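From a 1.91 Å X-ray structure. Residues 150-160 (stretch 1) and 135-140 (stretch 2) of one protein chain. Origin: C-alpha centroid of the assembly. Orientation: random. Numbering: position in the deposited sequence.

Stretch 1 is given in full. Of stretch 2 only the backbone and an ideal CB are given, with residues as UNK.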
ATOM      1  N   PRO A 150      13.259  10.688  -7.609  1.00 29.93           N
ATOM      2  CA  PRO A 150      13.340  11.629  -6.472  1.00 29.91           C
ATOM      3  C   PRO A 150      13.094  10.997  -5.085  1.00 32.10           C
ATOM      4  O   PRO A 150      13.271  11.682  -4.084  1.00 31.05           O
ATOM      5  CB  PRO A 150      12.254  12.660  -6.797  1.00 31.49           C
ATOM      6  CG  PRO A 150      12.020  12.526  -8.265  1.00 35.53           C
ATOM      7  CD  PRO A 150      12.171  11.079  -8.528  1.00 31.04           C
ATOM      8  N   LEU A 151      12.719   9.706  -5.009  1.00 29.23           N
ATOM      9  CA  LEU A 151      12.530   9.016  -3.721  1.00 28.33           C
ATOM     10  C   LEU A 151      13.853   8.494  -3.122  1.00 32.15           C
ATOM     11  O   LEU A 151      13.890   8.192  -1.929  1.00 30.48           O
ATOM     12  CB  LEU A 151      11.586   7.810  -3.874  1.00 27.28           C
ATOM     13  CG  LEU A 151      10.171   8.036  -4.381  1.00 30.58           C
ATOM     14  CD1 LEU A 151       9.343   6.750  -4.262  1.00 30.94           C
ATOM     15  CD2 LEU A 151       9.496   9.164  -3.649  1.00 29.55           C
ATOM     16  N   SER A 152      14.905   8.355  -3.958  1.00 29.88           N
ATOM     17  CA  SER A 152      16.194   7.727  -3.644  1.00 30.25           C
ATOM     18  C   SER A 152      16.870   8.178  -2.323  1.00 34.50           C
ATOM     19  O   SER A 152      17.550   7.346  -1.717  1.00 33.39           O
ATOM     20  CB  SER A 152      17.166   7.872  -4.811  1.00 33.68           C
ATOM     21  OG  SER A 152      17.566   9.209  -5.054  1.00 43.45           O
ATOM     22  N   ASN A 153      16.680   9.433  -1.857  1.00 30.81           N
ATOM     23  CA  ASN A 153      17.332   9.884  -0.613  1.00 31.28           C
ATOM     24  C   ASN A 153      16.475   9.673   0.662  1.00 33.81           C
ATOM     25  O   ASN A 153      16.902  10.068   1.749  1.00 34.78           O
ATOM     26  CB  ASN A 153      17.755  11.359  -0.718  1.00 32.83           C
ATOM     27  CG  ASN A 153      18.766  11.603  -1.813  1.00 57.71           C
ATOM     28  OD1 ASN A 153      19.709  10.826  -2.010  1.00 50.28           O
ATOM     29  ND2 ASN A 153      18.571  12.676  -2.572  1.00 55.89           N
HETATM   30  N   MSE A 154      15.332   8.989   0.551  1.00 27.77           N
HETATM   31  CA  MSE A 154      14.458   8.749   1.711  1.00 25.68           C
HETATM   32  C   MSE A 154      14.880   7.463   2.415  1.00 31.49           C
HETATM   33  O   MSE A 154      14.116   6.507   2.482  1.00 30.98           O
HETATM   34  CB  MSE A 154      12.987   8.686   1.288  1.00 24.61           C
HETATM   35  CG  MSE A 154      12.447   9.994   0.770  1.00 27.35           C
HETATM   36 SE   MSE A 154      10.657   9.701   0.115  0.75 28.53          SE
HETATM   37  CE  MSE A 154      10.279  11.530  -0.417  1.00 26.98           C
ATOM     38  N   THR A 155      16.094   7.463   2.973  1.00 30.85           N
ATOM     39  CA  THR A 155      16.699   6.269   3.585  1.00 31.32           C
ATOM     40  C   THR A 155      16.026   5.848   4.900  1.00 35.52           C
ATOM     41  O   THR A 155      16.243   4.718   5.329  1.00 35.28           O
ATOM     42  CB  THR A 155      18.205   6.463   3.772  1.00 38.71           C
ATOM     43  OG1 THR A 155      18.443   7.691   4.465  1.00 38.92           O
ATOM     44  CG2 THR A 155      18.932   6.462   2.450  1.00 39.86           C
ATOM     45  N   GLY A 156      15.199   6.718   5.491  1.00 33.01           N
ATOM     46  CA  GLY A 156      14.438   6.402   6.699  1.00 32.02           C
ATOM     47  C   GLY A 156      13.016   5.938   6.417  1.00 33.13           C
ATOM     48  O   GLY A 156      12.255   5.684   7.355  1.00 31.65           O
ATOM     49  N   LEU A 157      12.626   5.839   5.131  1.00 27.54           N
ATOM     50  CA  LEU A 157      11.266   5.440   4.731  1.00 25.77           C
ATOM     51  C   LEU A 157      10.943   4.011   5.159  1.00 28.52           C
ATOM     52  O   LEU A 157      11.672   3.078   4.806  1.00 26.67           O
ATOM     53  CB  LEU A 157      11.049   5.603   3.215  1.00 25.35           C
ATOM     54  CG  LEU A 157       9.578   5.573   2.728  1.00 28.73           C
ATOM     55  CD1 LEU A 157       8.833   6.847   3.112  1.00 28.80           C
ATOM     56  CD2 LEU A 157       9.514   5.426   1.243  1.00 30.74           C
ATOM     57  N   ASN A 158       9.839   3.861   5.920  1.00 25.27           N
ATOM     58  CA  ASN A 158       9.369   2.573   6.446  1.00 25.15           C
ATOM     59  C   ASN A 158       8.141   2.048   5.708  1.00 28.38           C
ATOM     60  O   ASN A 158       7.906   0.837   5.711  1.00 27.50           O
ATOM     61  CB  ASN A 158       9.035   2.692   7.935  1.00 26.66           C
ATOM     62  CG  ASN A 158      10.223   2.620   8.864  1.00 45.08           C
ATOM     63  OD1 ASN A 158      10.217   1.878   9.853  1.00 36.30           O
ATOM     64  ND2 ASN A 158      11.247   3.424   8.604  1.00 34.60           N
ATOM     65  N   TYR A 159       7.328   2.948   5.122  1.00 24.41           N
ATOM     66  CA  TYR A 159       6.097   2.565   4.420  1.00 23.81           C
ATOM     67  C   TYR A 159       6.001   3.273   3.081  1.00 28.08           C
ATOM     68  O   TYR A 159       6.159   4.490   3.025  1.00 27.42           O
ATOM     69  CB  TYR A 159       4.862   2.876   5.284  1.00 23.12           C
ATOM     70  CG  TYR A 159       4.860   2.140   6.604  1.00 25.18           C
ATOM     71  CD1 TYR A 159       5.465   2.684   7.730  1.00 28.63           C
ATOM     72  CD2 TYR A 159       4.238   0.900   6.731  1.00 26.05           C
ATOM     73  CE1 TYR A 159       5.503   1.992   8.938  1.00 31.01           C
ATOM     74  CE2 TYR A 159       4.241   0.211   7.942  1.00 26.97           C
ATOM     75  CZ  TYR A 159       4.871   0.763   9.041  1.00 33.65           C
ATOM     76  OH  TYR A 159       4.876   0.077  10.225  1.00 36.07           O
ATOM     77  N   LEU A 160       5.776   2.505   1.998  1.00 23.19           N
ATOM     78  CA  LEU A 160       5.648   3.065   0.654  1.00 21.84           C
ATOM     79  C   LEU A 160       4.565   2.370  -0.169  1.00 24.64           C
ATOM     80  O   LEU A 160       4.575   1.145  -0.285  1.00 22.93           O
ATOM     81  CB  LEU A 160       6.978   2.993  -0.108  1.00 21.59           C
ATOM     82  CG  LEU A 160       6.994   3.542  -1.557  1.00 25.26           C
ATOM     83  CD1 LEU A 160       6.624   5.050  -1.608  1.00 24.35           C
ATOM     84  CD2 LEU A 160       8.338   3.273  -2.221  1.00 27.85           C
ATOM     85  N   UNK A 135       8.878   9.014   6.472  1.00 26.23           N
ATOM     86  CA  UNK A 135       8.687   7.736   7.154  1.00 26.29           C
ATOM     87  C   UNK A 135       7.602   6.920   6.447  1.00 28.60           C
ATOM     88  O   UNK A 135       7.746   5.708   6.318  1.00 27.78           O
ATOM     89  CB  UNK A 135       8.319   7.958   8.622  1.00 26.29           C
ATOM     90  N   UNK A 136       6.519   7.572   6.001  1.00 25.03           N
ATOM     91  CA  UNK A 136       5.421   6.904   5.312  1.00 23.76           C
ATOM     92  C   UNK A 136       4.949   7.752   4.135  1.00 26.71           C
ATOM     93  O   UNK A 136       4.579   8.910   4.317  1.00 26.53           O
ATOM     94  CB  UNK A 136       4.264   6.632   6.275  1.00 23.76           C
ATOM     95  N   UNK A 137       4.983   7.173   2.930  1.00 22.43           N
ATOM     96  CA  UNK A 137       4.601   7.873   1.720  1.00 21.27           C
ATOM     97  C   UNK A 137       3.581   7.085   0.925  1.00 24.20           C
ATOM     98  O   UNK A 137       3.752   5.891   0.713  1.00 24.46           O
ATOM     99  CB  UNK A 137       5.833   8.158   0.859  1.00 21.27           C
ATOM    100  N   UNK A 138       2.526   7.759   0.472  1.00 21.94           N
ATOM    101  CA  UNK A 138       1.483   7.128  -0.332  1.00 20.60           C
ATOM    102  C   UNK A 138       1.316   7.875  -1.659  1.00 25.29           C
ATOM    103  O   UNK A 138       0.772   8.990  -1.689  1.00 25.37           O
ATOM    104  CB  UNK A 138       0.159   7.094   0.435  1.00 20.60           C
ATOM    105  N   UNK A 139       1.764   7.243  -2.747  1.00 21.78           N
ATOM    106  CA  UNK A 139       1.659   7.772  -4.118  1.00 22.70           C
ATOM    107  C   UNK A 139       0.673   6.928  -4.965  1.00 28.46           C
ATOM    108  O   UNK A 139       0.654   7.020  -6.204  1.00 28.75           O
ATOM    109  CB  UNK A 139       3.038   7.792  -4.780  1.00 22.70           C
ATOM    110  N   UNK A 140      -0.147   6.143  -4.275  1.00 24.45           N
ATOM    111  CA  UNK A 140      -1.121   5.255  -4.891  1.00 23.86           C
ATOM    112  C   UNK A 140      -2.085   5.920  -5.852  1.00 27.00           C
ATOM    113  O   UNK A 140      -2.570   7.014  -5.584  1.00 26.70           O
ATOM    114  CB  UNK A 140      -1.927   4.558  -3.793  1.00 23.86           C
TER

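Stretch 2 runs parallel to the end of stretch 1, and backbone hydrogen bonds fix the register before any side chain is considered. The carbonyl of position 135 accepts from two consecutive amides, Asn 158 N to 135 O at 2.8 Å and Tyr 159 N to 135 O at 3.0 Å; Tyr 159 O then accepts from 137 N at 2.9 Å.

At position 135, CA-to-CB points away from stretch 1, and the ideal CB lies 4.7 Å from Gly 156 O. A short side chain would leave Asn 158 and the ring of Tyr 159 uncovered, whereas a long one that bends back could cover both; an aromatic ring, Met or an extended polar chain would suit. The residue is Tyr 135, with chi1 t. Asn 158 CB lies over one face of its ring, 3.9 Å from the centroid, in a CH-pi contact, while Asn 158 ND2 is held by a hydrogen bond to Gly 156 O at 2.8 Å. The Tyr 159 ring meets that of Tyr 135 obliquely, centroids 5.6 Å apart and planes at 57°.

Position 136 pairs with Tyr 159 in a parallel bridge, and its CB lies on the same sheet face as that side chain, 3.9 Å from Tyr 159 CB. Small or beta-favouring residues such as Ser, Thr, Ala or Val are plausible. It is Ser 136, whose OG sits 3.5 Å from Tyr 159 CB, while its CA makes a CA-H...O contact with Tyr 159 O at 3.4 Å.

Position 137 has the other face, shared with Leu 160. Its ideal CB lies 4.0 Å from both Leu 157 CD1 and Leu 160 CD1, and Leu 151 and Met 154 lie beyond. The side chains around it are apolar; the backbone oxygen Tyr 159 O, 4.3 Å from the ideal CB, already accepts from 137 N, so Leu, Ile or Met would fit. Leu 137 (chi1 t, chi2 p) reaches into it: its CD2 lies 3.5 Å from Leu 151 CD2, 3.9 Å from Leu 160 CD1 and 4.0 Å from Met 154 SE, the selenium of a selenomethionine.

At position 138 CA-to-CB points away and stretch 1 imposes little choice, so polar or beta-branched residues would do equally well. Asn 138 instead accepts a local hydrogen bond, from 140 N to Asn 138 OD1 at 2.9 Å.

Position 139 points toward stretch 1, but its CB has no atom of it within 5.5 Å; a longer apolar chain such as Leu or Met could reach Leu 151. Leu 139 does so, its CD1 lying 4.3 Å from Leu 151 CD2.

Position 140 is out of reach, and its phi/psi of -55/139 would admit many residues; it is Gly 140.

Stretch 2 (135-140) YSLNLG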
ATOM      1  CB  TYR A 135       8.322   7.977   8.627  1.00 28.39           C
ATOM      2  CG  TYR A 135       8.010   6.727   9.421  1.00 30.68           C
ATOM      3  CD1 TYR A 135       9.018   6.018  10.063  1.00 33.55           C
ATOM      4  CD2 TYR A 135       6.694   6.313   9.622  1.00 31.22           C
ATOM      5  CE1 TYR A 135       8.733   4.903  10.849  1.00 34.87           C
ATOM      6  CE2 TYR A 135       6.399   5.185  10.386  1.00 31.99           C
ATOM      7  CZ  TYR A 135       7.424   4.484  11.000  1.00 40.02           C
ATOM      8  OH  TYR A 135       7.165   3.383  11.777  1.00 42.22           O
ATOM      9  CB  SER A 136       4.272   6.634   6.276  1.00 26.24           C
ATOM     10  OG  SER A 136       3.206   5.999   5.594  1.00 27.54           O
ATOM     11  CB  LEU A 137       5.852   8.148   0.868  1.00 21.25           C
ATOM     12  CG  LEU A 137       5.659   8.914  -0.451  1.00 25.03           C
ATOM     13  CD1 LEU A 137       5.211  10.369  -0.200  1.00 25.77           C
ATOM     14  CD2 LEU A 137       6.946   8.880  -1.268  1.00 24.28           C
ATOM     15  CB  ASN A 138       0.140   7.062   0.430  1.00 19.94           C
ATOM     16  CG  ASN A 138      -0.926   6.270  -0.296  1.00 26.66           C
ATOM     17  OD1 ASN A 138      -0.746   5.836  -1.439  1.00 25.94           O
ATOM     18  ND2 ASN A 138      -2.083   6.092   0.336  1.00 23.97           N
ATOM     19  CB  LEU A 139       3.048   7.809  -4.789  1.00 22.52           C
ATOM     20  CG  LEU A 139       4.069   8.794  -4.179  1.00 26.78           C
ATOM     21  CD1 LEU A 139       5.421   8.653  -4.863  1.00 26.47           C
ATOM     22  CD2 LEU A 139       3.583  10.229  -4.267  1.00 29.98           C
TER
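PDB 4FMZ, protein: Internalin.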